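PDB 5X9K: austinol synthesis protein H from Emericella nidulans FGSC A4, which takes part in the biosynthesis of the fungal meroterpenoids austinol and dehydroaustinol as a homodimeric member of the trt14 isomerase family. Local coordinates for residues G122-E127 and D154-K159. Numbering follows the deposited sequence.
Sequences GRFETE and DAWGKK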
ATOM      1  N   GLY A 122       0.729   5.781 -24.257  1.00 23.50           N
ATOM      2  CA  GLY A 122       1.887   6.504 -23.793  1.00 22.92           C
ATOM      3  C   GLY A 122       2.491   5.916 -22.535  1.00 25.25           C
ATOM      4  O   GLY A 122       2.224   4.778 -22.149  1.00 22.45           O
ATOM      5  N   ARG A 123       3.324   6.730 -21.889  1.00 19.70           N
ATOM      6  CA  ARG A 123       4.092   6.281 -20.734  1.00 23.45           C
ATOM      7  C   ARG A 123       3.181   6.027 -19.535  1.00 22.51           C
ATOM      8  O   ARG A 123       2.283   6.821 -19.233  1.00 23.65           O
ATOM      9  CB  ARG A 123       5.143   7.335 -20.384  1.00 24.82           C
ATOM     10  CG  ARG A 123       6.170   6.904 -19.383  1.00 29.32           C
ATOM     11  CD  ARG A 123       7.116   5.887 -19.995  1.00 23.86           C
ATOM     12  NE  ARG A 123       8.087   5.460 -19.001  1.00 25.52           N
ATOM     13  CZ  ARG A 123       8.816   4.358 -19.086  1.00 22.22           C
ATOM     14  NH1 ARG A 123       8.683   3.539 -20.124  1.00 24.62           N
ATOM     15  NH2 ARG A 123       9.661   4.069 -18.111  1.00 23.39           N
ATOM     16  N   PHE A 124       3.413   4.907 -18.852  1.00 18.10           N
ATOM     17  CA  PHE A 124       2.732   4.589 -17.600  1.00 21.02           C
ATOM     18  C   PHE A 124       3.794   4.370 -16.539  1.00 21.24           C
ATOM     19  O   PHE A 124       4.708   3.564 -16.733  1.00 19.14           O
ATOM     20  CB  PHE A 124       1.850   3.349 -17.739  1.00 20.25           C
ATOM     21  CG  PHE A 124       1.059   3.017 -16.498  1.00 20.66           C
ATOM     22  CD1 PHE A 124       0.240   3.968 -15.906  1.00 18.85           C
ATOM     23  CD2 PHE A 124       1.113   1.742 -15.947  1.00 21.77           C
ATOM     24  CE1 PHE A 124      -0.497   3.652 -14.781  1.00 23.46           C
ATOM     25  CE2 PHE A 124       0.389   1.414 -14.828  1.00 22.62           C
ATOM     26  CZ  PHE A 124      -0.421   2.362 -14.234  1.00 18.59           C
ATOM     27  N   GLU A 125       3.697   5.116 -15.441  1.00 17.94           N
ATOM     28  CA  GLU A 125       4.577   4.932 -14.299  1.00 16.52           C
ATOM     29  C   GLU A 125       3.732   5.029 -13.040  1.00 22.11           C
ATOM     30  O   GLU A 125       3.127   6.069 -12.766  1.00 20.03           O
ATOM     31  CB  GLU A 125       5.706   5.965 -14.281  1.00 20.15           C
ATOM     32  CG  GLU A 125       6.504   5.992 -15.587  1.00 21.72           C
ATOM     33  CD  GLU A 125       7.795   6.783 -15.469  1.00 30.55           C
ATOM     34  OE1 GLU A 125       8.035   7.389 -14.401  1.00 26.91           O
ATOM     35  OE2 GLU A 125       8.565   6.796 -16.450  1.00 32.21           O
ATOM     36  N   THR A 126       3.688   3.945 -12.277  1.00 18.19           N
ATOM     37  CA  THR A 126       2.859   3.874 -11.093  1.00 16.80           C
ATOM     38  C   THR A 126       3.672   3.194 -10.000  1.00 17.25           C
ATOM     39  O   THR A 126       4.837   2.836 -10.204  1.00 18.30           O
ATOM     40  CB  THR A 126       1.550   3.144 -11.408  1.00 20.38           C
ATOM     41  OG1 THR A 126       0.588   3.399 -10.375  1.00 15.13           O
ATOM     42  CG2 THR A 126       1.791   1.625 -11.586  1.00 14.35           C
ATOM     43  N   GLU A 127       3.076   3.053  -8.823  1.00 13.74           N
ATOM     44  CA  GLU A 127       3.717   2.320  -7.741  1.00 12.51           C
ATOM     45  C   GLU A 127       2.670   1.613  -6.896  1.00 13.42           C
ATOM     46  O   GLU A 127       1.473   1.880  -6.995  1.00 14.38           O
ATOM     47  CB  GLU A 127       4.571   3.231  -6.868  1.00 15.58           C
ATOM     48  CG  GLU A 127       3.832   4.440  -6.371  1.00 18.31           C
ATOM     49  CD  GLU A 127       4.747   5.435  -5.704  1.00 18.70           C
ATOM     50  OE1 GLU A 127       5.413   5.063  -4.710  1.00 19.75           O
ATOM     51  OE2 GLU A 127       4.790   6.595  -6.179  1.00 20.69           O
ATOM     52  N   ASP A 154      -5.879   5.169 -12.193  1.00 18.36           N
ATOM     53  CA  ASP A 154      -7.155   5.621 -12.747  1.00 19.07           C
ATOM     54  C   ASP A 154      -6.949   6.547 -13.944  1.00 19.40           C
ATOM     55  O   ASP A 154      -7.728   6.512 -14.905  1.00 22.94           O
ATOM     56  CB  ASP A 154      -7.987   6.339 -11.682  1.00 20.23           C
ATOM     57  CG  ASP A 154      -8.310   5.463 -10.476  1.00 23.30           C
ATOM     58  OD1 ASP A 154      -8.265   4.212 -10.583  1.00 23.83           O
ATOM     59  OD2 ASP A 154      -8.606   6.043  -9.408  1.00 26.32           O
ATOM     60  N   ALA A 155      -5.923   7.400 -13.892  1.00 18.95           N
ATOM     61  CA  ALA A 155      -5.650   8.305 -15.007  1.00 20.49           C
ATOM     62  C   ALA A 155      -5.330   7.519 -16.270  1.00 23.20           C
ATOM     63  O   ALA A 155      -5.886   7.779 -17.347  1.00 18.57           O
ATOM     64  CB  ALA A 155      -4.500   9.246 -14.648  1.00 20.60           C
ATOM     65  N   TRP A 156      -4.446   6.533 -16.149  1.00 21.86           N
ATOM     66  CA  TRP A 156      -4.140   5.679 -17.284  1.00 18.75           C
ATOM     67  C   TRP A 156      -5.380   4.927 -17.752  1.00 22.29           C
ATOM     68  O   TRP A 156      -5.586   4.743 -18.959  1.00 24.60           O
ATOM     69  CB  TRP A 156      -3.032   4.706 -16.902  1.00 19.44           C
ATOM     70  CG  TRP A 156      -2.571   3.841 -18.039  1.00 21.51           C
ATOM     71  CD1 TRP A 156      -1.710   4.192 -19.037  1.00 23.10           C
ATOM     72  CD2 TRP A 156      -2.941   2.478 -18.288  1.00 23.20           C
ATOM     73  NE1 TRP A 156      -1.517   3.126 -19.893  1.00 20.89           N
ATOM     74  CE2 TRP A 156      -2.268   2.069 -19.456  1.00 21.93           C
ATOM     75  CE3 TRP A 156      -3.781   1.563 -17.638  1.00 21.43           C
ATOM     76  CZ2 TRP A 156      -2.408   0.791 -19.987  1.00 21.77           C
ATOM     77  CZ3 TRP A 156      -3.920   0.304 -18.169  1.00 27.00           C
ATOM     78  CH2 TRP A 156      -3.232  -0.075 -19.329  1.00 25.08           C
ATOM     79  N   GLY A 157      -6.212   4.474 -16.809  1.00 20.64           N
ATOM     80  CA  GLY A 157      -7.436   3.790 -17.190  1.00 22.24           C
ATOM     81  C   GLY A 157      -8.362   4.677 -17.998  1.00 21.46           C
ATOM     82  O   GLY A 157      -9.024   4.219 -18.935  1.00 22.90           O
ATOM     83  N   LYS A 158      -8.409   5.963 -17.652  1.00 23.62           N
ATOM     84  CA  LYS A 158      -9.224   6.903 -18.413  1.00 26.31           C
ATOM     85  C   LYS A 158      -8.675   7.090 -19.824  1.00 26.25           C
ATOM     86  O   LYS A 158      -9.445   7.161 -20.789  1.00 26.33           O
ATOM     87  CB  LYS A 158      -9.295   8.239 -17.689  1.00 24.03           C
ATOM     88  CG  LYS A 158     -10.104   8.235 -16.395  1.00 33.32           C
ATOM     89  CD  LYS A 158     -10.594   9.651 -16.071  1.00 44.89           C
ATOM     90  CE  LYS A 158     -10.892   9.854 -14.581  1.00 50.26           C
ATOM     91  NZ  LYS A 158     -12.152   9.200 -14.111  1.00 50.44           N
ATOM     92  N   LYS A 159      -7.349   7.187 -19.962  1.00 24.87           N
ATOM     93  CA  LYS A 159      -6.752   7.295 -21.289  1.00 24.68           C
ATOM     94  C   LYS A 159      -7.074   6.075 -22.145  1.00 25.65           C
ATOM     95  O   LYS A 159      -7.388   6.213 -23.335  1.00 25.81           O
ATOM     96  CB  LYS A 159      -5.242   7.501 -21.174  1.00 24.18           C
ATOM     97  CG  LYS A 159      -4.839   8.818 -20.510  1.00 27.36           C
ATOM     98  CD  LYS A 159      -3.328   8.997 -20.441  1.00 35.04           C
ATOM     99  CE  LYS A 159      -2.690   9.021 -21.821  1.00 41.82           C
ATOM    100  NZ  LYS A 159      -3.254  10.098 -22.686  1.00 52.17           N
TER
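F124 and W156 make the apolar contact between the two segments. F124 points from strand 122-134 toward helix 150-167, and W156 points back toward the strand. The two side chains cross at about a right angle. On the phenyl ring, the CD1–CE1 side does most of the touching. F124 CE1 lies 3.5 Å from W156 CB, and F124 CD1 is equally close to W156 CG.

The aromatic pairing is oblique. The F124 ring and the five-membered ring of W156 have centroids 4.4 Å apart, with planes at 35°. F124 CG sits over one face of the indole, displaced toward its rim. F124 CB adds an off-centre CH-pi contact, 4.2 Å from the centroid of the five-membered ring of W156. In W156, CG is anti to the backbone N (chi1 -176°), and the indole extends toward the strand; its second torsion then turns the five-membered ring to F124.

The contact packs the C-terminal helix against one face of the mixed sheet, an arrangement consistent with the SnoaL-like (NTF2-like) alpha+beta fold of the trt14 family. It lies near the start of strand 122-134, just after the tight turn from strand 108-119. F87 also meets the W156 ring, and V121 of the turn touches it. The polar edge of the indole is satisfied as well: W156 NE1 is hydrogen-bonded to S119 OG, which also bonds to G122 O.

R123 and E125 form a salt bridge within the strand, and R123 points away from the helix. R123 NE meets E125 OE2 at 2.9 Å, nearly straight (167°) and in the guanidinium plane. The carboxylate oxygen uses its anti lone pair. A second salt bridge joins R123 NH1 to D118 OD1 on the neighbouring strand.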